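Local coordinates for DNA repair protein PprA (Deinococcus deserti, PDB 6MC8) that acts in DNA damage repair and genome segregation as a radiation-induced, DNA-binding protein that forms filaments, at the interface of chains A and B. Coordinates in Å, arbitrary orientation; residue numbers count along the deposited sequence, not the author numbering. Chains: chain A/B, DNA repair protein PprA.

Both contacts belong to the two-fold symmetric interface of the PprA dimer, and their centres, taken over C-alpha atoms, lie about 17 Å apart. Contact 1 is polar: one arginine of chain B enters a loop of chain A and is held by backbone carbonyls. Contact 2 is a helix-to-helix meeting, in which helix 156-163 of each chain packs against its copy. No residue is common to the two, but A:Asp164 of contact 2 and B:Arg166 of contact 1 both belong to the stretch just after that helix. By symmetry each contact occurs twice, so the dimer combines helix packing with reciprocal arginine anchors.

Contact 1: the interface of chains A and B. Residues chain A 143-144, 146-148, 169; chain B 166.
B:Arg166 lies extended across the interface and pushes its guanidinium between A:Leu143 and A:Gly146. Methyl CD1 of A:Leu143 sits over the rim of one face, 3.9 Å from CZ of B:Arg166, and the two side chains run antiparallel past one another. CA of A:Gly146 lies over the rim of the opposite face, 3.7 Å from CZ of B:Arg166; a residue without a side chain lets the backbone come this near. CG of B:Arg166 is anti to its carbonyl carbon (chi1 -63°), and the straight chain beyond carries the charged group into the loop. NE and NH2 of B:Arg166 both donate to the carbonyl O of A:His147, at 3.2 and 3.3 Å. This oxygen lies in the guanidinium plane, while both nitrogens reach it from the same face of its carbonyl plane. NH1 of B:Arg166 bonds the carbonyl O of A:Pro144 at 2.9 Å, the oxygen lying 24° out of the guanidinium plane. Arginine, with donors round its flat head, suits such carbonyls. OE1 of A:Glu169, 4.0 Å from NH2 of B:Arg166, would lend electrostatic support; it accepts the backbone N-H of A:Leu143, which probably steadies the loop. An alanine in place of B:Arg166 would probably leave the carbonyls of A:Pro144 and A:His147 without their cross-chain donors and open a gap beside A:Leu143. The site sits in the loop before helix 156-163, backed by short strand 168-169.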
loop_
_atom_site.group_PDB
_atom_site.type_symbol
_atom_site.label_atom_id
_atom_site.label_comp_id
_atom_site.label_asym_id
_atom_site.label_seq_id
_atom_site.Cartn_x
_atom_site.Cartn_y
_atom_site.Cartn_z
ATOM N N LEU A 143 3.638 -7.211 6.714
ATOM C CA LEU A 143 2.793 -6.051 6.508
ATOM C C LEU A 143 1.536 -6.177 7.364
ATOM O O LEU A 143 1.293 -7.217 7.981
ATOM C CB LEU A 143 2.464 -5.939 5.020
ATOM C CG LEU A 143 3.624 -5.670 4.071
ATOM C CD1 LEU A 143 3.103 -5.595 2.662
ATOM C CD2 LEU A 143 4.346 -4.404 4.449
ATOM N N PRO A 144 0.711 -5.128 7.449
ATOM C CA PRO A 144 -0.629 -5.306 8.016
ATOM C C PRO A 144 -1.477 -6.268 7.198
ATOM O O PRO A 144 -1.154 -6.611 6.057
ATOM C CB PRO A 144 -1.210 -3.892 7.993
ATOM C CG PRO A 144 -0.036 -3.029 8.132
ATOM C CD PRO A 144 1.060 -3.695 7.373
ATOM N N GLY A 146 -3.536 -8.267 4.972
ATOM C CA GLY A 146 -3.953 -8.039 3.612
ATOM C C GLY A 146 -3.595 -9.227 2.758
ATOM O O GLY A 146 -3.313 -10.314 3.262
ATOM N N HIS A 147 -3.609 -9.005 1.451
ATOM C CA HIS A 147 -3.357 -10.080 0.505
ATOM C C HIS A 147 -1.875 -10.415 0.474
ATOM O O HIS A 147 -1.038 -9.549 0.210
ATOM C CB HIS A 147 -3.836 -9.686 -0.885
ATOM C CG HIS A 147 -3.649 -10.759 -1.907
ATOM N ND1 HIS A 147 -4.477 -11.856 -1.992
ATOM C CD2 HIS A 147 -2.716 -10.918 -2.872
ATOM C CE1 HIS A 147 -4.072 -12.635 -2.976
ATOM N NE2 HIS A 147 -3.004 -12.090 -3.526
ATOM N N ARG A 148 -1.550 -11.672 0.742
ATOM C CA ARG A 148 -0.205 -12.179 0.543
ATOM C C ARG A 148 -0.177 -13.074 -0.687
ATOM O O ARG A 148 -1.140 -13.794 -0.961
ATOM C CB ARG A 148 0.304 -12.917 1.780
ATOM C CG ARG A 148 0.646 -11.971 2.917
ATOM C CD ARG A 148 1.279 -12.678 4.091
ATOM N NE ARG A 148 0.344 -13.472 4.874
ATOM C CZ ARG A 148 0.718 -14.326 5.817
ATOM N NH1 ARG A 148 2.004 -14.510 6.067
ATOM N NH2 ARG A 148 -0.187 -15.006 6.500
ATOM N N GLU A 169 3.439 -8.311 -0.402
ATOM C CA GLU A 169 4.167 -9.242 0.483
ATOM C C GLU A 169 3.909 -10.642 -0.033
ATOM O O GLU A 169 2.803 -10.948 -0.338
ATOM C CB GLU A 169 3.639 -9.202 1.910
ATOM C CG GLU A 169 4.304 -10.196 2.810
ATOM C CD GLU A 169 3.830 -10.131 4.230
ATOM O OE1 GLU A 169 2.986 -9.264 4.531
ATOM O OE2 GLU A 169 4.301 -10.947 5.046
ATOM N N ARG B 166 -1.370 -5.298 -3.767
ATOM C CA ARG B 166 -2.196 -4.423 -2.949
ATOM C C ARG B 166 -2.454 -3.155 -3.752
ATOM O O ARG B 166 -2.630 -3.256 -4.970
ATOM C CB ARG B 166 -1.549 -4.160 -1.594
ATOM C CG ARG B 166 -1.427 -5.447 -0.812
ATOM C CD ARG B 166 -0.996 -5.269 0.617
ATOM N NE ARG B 166 -0.877 -6.571 1.257
ATOM C CZ ARG B 166 -0.608 -6.754 2.539
ATOM N NH1 ARG B 166 -0.462 -5.715 3.340
ATOM N NH2 ARG B 166 -0.514 -7.980 3.025
HETATM O O HOH W 1 0.740 -9.173 5.425
#

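Contact 2: the interface of chains A and B. Residues chain A 160, 163-164; chain B 152, 156-157, 161.
A:Val160 packs its branched side chain along the partner's helix 156-163, from B:Gly156 to B:Leu161. CG1 of A:Val160, anti to the backbone N (chi1 180°), points at the helix and lies 3.8 Å from CA of B:Gln157. The same CG1 of A:Val160 is 3.8 Å from CG of B:Leu161. CG2 of A:Val160 faces the helix start, 3.9 Å from the carbonyl O of B:Gly156. The short, compact valine suits a place where two helices come close. Around this centre, the extended chain of B:Gln157 meets A:Asp164 at about a right angle, with the amide and carboxylate planes turned 67° apart. OD2 of A:Asp164 comes within 3.1 Å of NE2 of B:Gln157, but the amide N-H points away and no hydrogen bond forms. The same amide nitrogen lies close over the rim of one face of the B:Arg152 guanidinium, a placement that brings no bond. The bend of B:Arg152 at chi3 (-63°) turns its guanidinium edge to a water, whose oxygen is 3.2 Å from NH2 of B:Arg152. That water oxygen also lies 3.2 Å from OD2 of A:Asp164, linking the chains. A:Glu163 crosses B:Arg152 nearly at right angles. OE1 of A:Glu163 stays 4.0 Å from NH1 of B:Arg152, too far for direct contact, although the opposite charges probably attract. Acids facing an arginine thus suit a hydrated rim. The site joins the paired helices of the PprA dimer.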
loop_
_atom_site.group_PDB
_atom_site.type_symbol
_atom_site.label_atom_id
_atom_site.label_comp_id
_atom_site.label_asym_id
_atom_site.label_seq_id
_atom_site.Cartn_x
_atom_site.Cartn_y
_atom_site.Cartn_z
ATOM N N VAL A 160 6.421 -7.992 -11.846
ATOM C CA VAL A 160 5.436 -6.918 -11.852
ATOM C C VAL A 160 5.309 -6.302 -10.461
ATOM O O VAL A 160 5.120 -5.089 -10.320
ATOM C CB VAL A 160 4.094 -7.454 -12.386
ATOM C CG1 VAL A 160 3.033 -6.376 -12.406
ATOM C CG2 VAL A 160 4.275 -8.035 -13.770
ATOM N N GLU A 163 8.649 -4.093 -10.006
ATOM C CA GLU A 163 8.744 -2.943 -10.902
ATOM C C GLU A 163 7.568 -1.990 -10.732
ATOM O O GLU A 163 7.753 -0.773 -10.627
ATOM C CB GLU A 163 8.822 -3.406 -12.356
ATOM C CG GLU A 163 10.119 -4.055 -12.764
ATOM C CD GLU A 163 10.086 -4.548 -14.192
ATOM O OE1 GLU A 163 8.994 -4.569 -14.787
ATOM O OE2 GLU A 163 11.152 -4.898 -14.726
ATOM N N ASP A 164 6.351 -2.524 -10.710
ATOM C CA ASP A 164 5.158 -1.727 -10.939
ATOM C C ASP A 164 4.304 -1.515 -9.700
ATOM O O ASP A 164 3.512 -0.572 -9.669
ATOM C CB ASP A 164 4.301 -2.384 -12.027
ATOM C CG ASP A 164 5.018 -2.476 -13.348
ATOM O OD1 ASP A 164 5.835 -1.586 -13.646
ATOM O OD2 ASP A 164 4.784 -3.457 -14.078
ATOM N N ARG B 152 2.860 -1.594 -20.472
ATOM C CA ARG B 152 3.243 -2.153 -21.754
ATOM C C ARG B 152 2.004 -2.697 -22.447
ATOM O O ARG B 152 0.942 -2.811 -21.829
ATOM C CB ARG B 152 4.300 -3.231 -21.530
ATOM C CG ARG B 152 5.643 -2.680 -21.098
ATOM C CD ARG B 152 6.704 -3.762 -21.120
ATOM N NE ARG B 152 6.397 -4.829 -20.178
ATOM C CZ ARG B 152 6.769 -4.826 -18.905
ATOM N NH1 ARG B 152 7.461 -3.807 -18.415
ATOM N NH2 ARG B 152 6.439 -5.836 -18.115
ATOM N N GLY B 156 -0.152 -8.631 -19.042
ATOM C CA GLY B 156 0.756 -9.322 -18.143
ATOM C C GLY B 156 0.986 -8.557 -16.855
ATOM O O GLY B 156 1.063 -9.145 -15.775
ATOM N N GLN B 157 1.095 -7.230 -16.955
ATOM C CA GLN B 157 1.270 -6.405 -15.764
ATOM C C GLN B 157 -0.009 -6.334 -14.943
ATOM O O GLN B 157 0.020 -6.507 -13.721
ATOM C CB GLN B 157 1.715 -4.999 -16.153
ATOM C CG GLN B 157 3.143 -4.881 -16.617
ATOM C CD GLN B 157 3.485 -3.464 -16.984
ATOM O OE1 GLN B 157 2.613 -2.619 -17.063
ATOM N NE2 GLN B 157 4.755 -3.184 -17.155
ATOM N N LEU B 161 -1.074 -7.281 -10.929
ATOM C CA LEU B 161 -1.507 -6.148 -10.117
ATOM C C LEU B 161 -2.923 -6.341 -9.585
ATOM O O LEU B 161 -3.227 -5.959 -8.450
ATOM C CB LEU B 161 -1.403 -4.860 -10.931
ATOM C CG LEU B 161 0.004 -4.346 -11.222
ATOM C CD1 LEU B 161 -0.031 -3.245 -12.259
ATOM C CD2 LEU B 161 0.635 -3.843 -9.947
HETATM O O HOH W 2 6.880 -5.712 -14.966
#